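Local coordinates for tetraacyldisaccharide 4'-kinase (PDB 4ITL), which transfers the gamma-phosphate of ATP to the 4'-position of a tetraacyldisaccharide 1-phosphate, forming lipid IVA in lipid A biosynthesis, at residues S233-N238 with T278-I283. Sequence-based numbering, arbitrary orientation.
Sequences SGLGDN and TPKDLI. With ACP (phosphomethylphosphonic acid adenylate ester), chain B.
The carboxylate of Asp281 takes the backbone N-H of Gly234 in a very short, nearly straight bond, and also holds Thr278 at the N-cap of its own helix. Gly234 N lies 2.6 Å from Asp281 OD1 (177°), on the syn side but tilted 29° out of the carboxylate plane. Tyr264 also bonds to OD1, and a water links OD1 to Gly234 O. Asp281 OD2 accepts Thr278 OG1 at 2.6 Å, from above the carboxylate plane. Asp281 OD2 also lies 3.2 Å from Ser233 CB. Asp281 CG lies anti to the carbonyl carbon (chi1 -53°), which points the carboxylate at Ser233 and Gly234. With an alanine here, the Gly234 N-H and the Thr278 hydroxyl would probably lose their acceptor, and a gap would be likely to open beside Ser233. Nearby, the side chains of Leu235 and Lys280 run antiparallel, with Leu235 CD2 3.7 Å from Lys280 CD. The extended lysine chain passes Gly234 O and carries NZ to Glu100 and Asp260. A second water joins NZ, Gly236 N and the phosphate chain of the ATP analogue. Leu235 CD1 lies 3.7 Å from ACP C8, and Thr278 CB 3.3 Å from ACP N3. Together the two segments line the adenosine part of this P-loop kinase's nucleotide site.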
loop_
_atom_site.group_PDB
_atom_site.type_symbol
_atom_site.label_atom_id
_atom_site.label_comp_id
_atom_site.label_asym_id
_atom_site.label_seq_id
_atom_site.Cartn_x
_atom_site.Cartn_y
_atom_site.Cartn_z
ATOM N N SER A 233 -8.436 -11.607 -8.430
ATOM C CA SER A 233 -7.780 -10.944 -7.306
ATOM C C SER A 233 -8.785 -10.609 -6.221
ATOM O O SER A 233 -9.964 -10.481 -6.503
ATOM C CB SER A 233 -7.102 -9.676 -7.788
ATOM O OG SER A 233 -8.050 -8.792 -8.337
ATOM N N GLY A 234 -8.323 -10.446 -4.986
ATOM C CA GLY A 234 -9.089 -9.700 -4.005
ATOM C C GLY A 234 -8.400 -8.450 -3.492
ATOM O O GLY A 234 -7.465 -8.516 -2.705
ATOM N N LEU A 235 -8.930 -7.309 -3.894
ATOM C CA LEU A 235 -8.185 -6.064 -3.922
ATOM C C LEU A 235 -9.127 -4.962 -3.497
ATOM O O LEU A 235 -10.334 -5.148 -3.505
ATOM C CB LEU A 235 -7.651 -5.761 -5.311
ATOM C CG LEU A 235 -6.570 -6.672 -5.864
ATOM C CD1 LEU A 235 -6.075 -6.118 -7.180
ATOM C CD2 LEU A 235 -5.426 -6.841 -4.890
ATOM N N GLY A 236 -8.590 -3.815 -3.112
ATOM C CA GLY A 236 -9.444 -2.658 -2.942
ATOM C C GLY A 236 -10.256 -2.375 -4.193
ATOM O O GLY A 236 -11.445 -2.044 -4.124
ATOM N N ASP A 237 -9.611 -2.485 -5.351
ATOM C CA ASP A 237 -10.339 -2.381 -6.625
ATOM C C ASP A 237 -9.865 -3.348 -7.716
ATOM O O ASP A 237 -8.869 -3.074 -8.420
ATOM C CB ASP A 237 -10.218 -0.974 -7.165
ATOM C CG ASP A 237 -10.960 -0.804 -8.474
ATOM O OD1 ASP A 237 -11.806 -1.675 -8.796
ATOM O OD2 ASP A 237 -10.690 0.197 -9.172
ATOM N N ASN A 238 -10.595 -4.454 -7.870
ATOM C CA ASN A 238 -10.266 -5.490 -8.848
ATOM C C ASN A 238 -10.358 -4.983 -10.284
ATOM O O ASN A 238 -9.774 -5.565 -11.216
ATOM C CB ASN A 238 -11.197 -6.689 -8.668
ATOM C CG ASN A 238 -10.978 -7.391 -7.342
ATOM O OD1 ASN A 238 -9.858 -7.381 -6.790
ATOM N ND2 ASN A 238 -12.041 -7.999 -6.811
ATOM N N THR A 278 -2.456 -11.489 -8.325
ATOM C CA THR A 278 -1.505 -10.468 -7.932
ATOM C C THR A 278 -0.647 -10.986 -6.787
ATOM O O THR A 278 -0.975 -11.979 -6.148
ATOM C CB THR A 278 -2.186 -9.144 -7.472
ATOM O OG1 THR A 278 -2.681 -9.255 -6.140
ATOM C CG2 THR A 278 -3.344 -8.763 -8.380
ATOM N N PRO A 279 0.450 -10.288 -6.488
ATOM C CA PRO A 279 1.257 -10.781 -5.369
ATOM C C PRO A 279 0.533 -10.794 -4.011
ATOM O O PRO A 279 0.807 -11.660 -3.164
ATOM C CB PRO A 279 2.435 -9.813 -5.362
ATOM C CG PRO A 279 2.589 -9.424 -6.777
ATOM C CD PRO A 279 1.168 -9.277 -7.279
ATOM N N LYS A 280 -0.337 -9.813 -3.794
ATOM C CA LYS A 280 -1.154 -9.703 -2.595
ATOM C C LYS A 280 -1.998 -10.933 -2.434
ATOM O O LYS A 280 -2.152 -11.452 -1.330
ATOM C CB LYS A 280 -2.018 -8.412 -2.648
ATOM C CG LYS A 280 -3.097 -8.316 -1.634
ATOM C CD LYS A 280 -3.705 -6.931 -1.593
ATOM C CE LYS A 280 -5.035 -6.980 -0.860
ATOM N NZ LYS A 280 -5.499 -5.602 -0.510
ATOM N N ASP A 281 -2.528 -11.432 -3.543
ATOM C CA ASP A 281 -3.261 -12.692 -3.517
ATOM C C ASP A 281 -2.337 -13.908 -3.391
ATOM O O ASP A 281 -2.637 -14.844 -2.669
ATOM C CB ASP A 281 -4.136 -12.836 -4.787
ATOM C CG ASP A 281 -5.040 -11.613 -5.004
ATOM O OD1 ASP A 281 -6.022 -11.492 -4.241
ATOM O OD2 ASP A 281 -4.766 -10.772 -5.899
ATOM N N LEU A 282 -1.230 -13.908 -4.118
ATOM C CA LEU A 282 -0.364 -15.073 -4.171
ATOM C C LEU A 282 0.248 -15.419 -2.800
ATOM O O LEU A 282 0.641 -16.565 -2.568
ATOM C CB LEU A 282 0.759 -14.841 -5.164
ATOM C CG LEU A 282 1.566 -16.071 -5.591
ATOM C CD1 LEU A 282 0.765 -16.968 -6.478
ATOM C CD2 LEU A 282 2.785 -15.566 -6.325
ATOM N N ILE A 283 0.346 -14.463 -1.883
ATOM C CA ILE A 283 0.934 -14.791 -0.579
ATOM C C ILE A 283 0.072 -15.818 0.133
ATOM O O ILE A 283 0.537 -16.551 1.020
ATOM C CB ILE A 283 1.133 -13.588 0.335
ATOM C CG1 ILE A 283 -0.142 -12.769 0.427
ATOM C CG2 ILE A 283 2.307 -12.723 -0.138
ATOM C CD1 ILE A 283 -0.161 -11.887 1.625
HETATM P PG ACP B . -5.012 -0.596 0.549
HETATM O O1G ACP B . -5.168 -1.385 1.834
HETATM O O2G ACP B . -5.468 0.873 0.672
HETATM O O3G ACP B . -5.903 -1.285 -0.534
HETATM P PB ACP B . -2.898 -0.281 -1.598
HETATM O O1B ACP B . -1.392 -0.387 -1.720
HETATM O O2B ACP B . -3.235 1.198 -1.785
HETATM C C3B ACP B . -3.221 -0.735 0.137
HETATM P PA ACP B . -3.321 -1.545 -4.070
HETATM O O1A ACP B . -2.978 -0.517 -5.128
HETATM O O2A ACP B . -4.504 -2.385 -4.393
HETATM O O3A ACP B . -3.841 -0.938 -2.668
HETATM O "O5'" ACP B . -2.039 -2.475 -3.869
HETATM C "C5'" ACP B . -2.175 -3.645 -3.081
HETATM C "C4'" ACP B . -1.290 -4.768 -3.610
HETATM O "O4'" ACP B . -2.129 -5.505 -4.501
HETATM C "C3'" ACP B . -0.098 -4.381 -4.419
HETATM O "O3'" ACP B . 1.035 -4.166 -3.697
HETATM C "C2'" ACP B . 0.047 -5.558 -5.327
HETATM O "O2'" ACP B . 0.656 -6.685 -4.776
HETATM C "C1'" ACP B . -1.371 -5.862 -5.614
HETATM N N9 ACP B . -1.902 -5.219 -6.814
HETATM C C8 ACP B . -2.853 -4.256 -6.892
HETATM N N7 ACP B . -3.067 -3.957 -8.193
HETATM C C5 ACP B . -2.288 -4.743 -8.948
HETATM C C6 ACP B . -2.079 -4.889 -10.320
HETATM N N6 ACP B . -2.809 -4.069 -11.256
HETATM N N1 ACP B . -1.180 -5.775 -10.764
HETATM C C2 ACP B . -0.455 -6.542 -9.912
HETATM N N3 ACP B . -0.621 -6.445 -8.575
HETATM C C4 ACP B . -1.519 -5.552 -8.081
HETATM O O HOH W 1 -6.430 -10.639 -1.651
HETATM O O HOH W 2 -5.624 -3.320 -2.689
#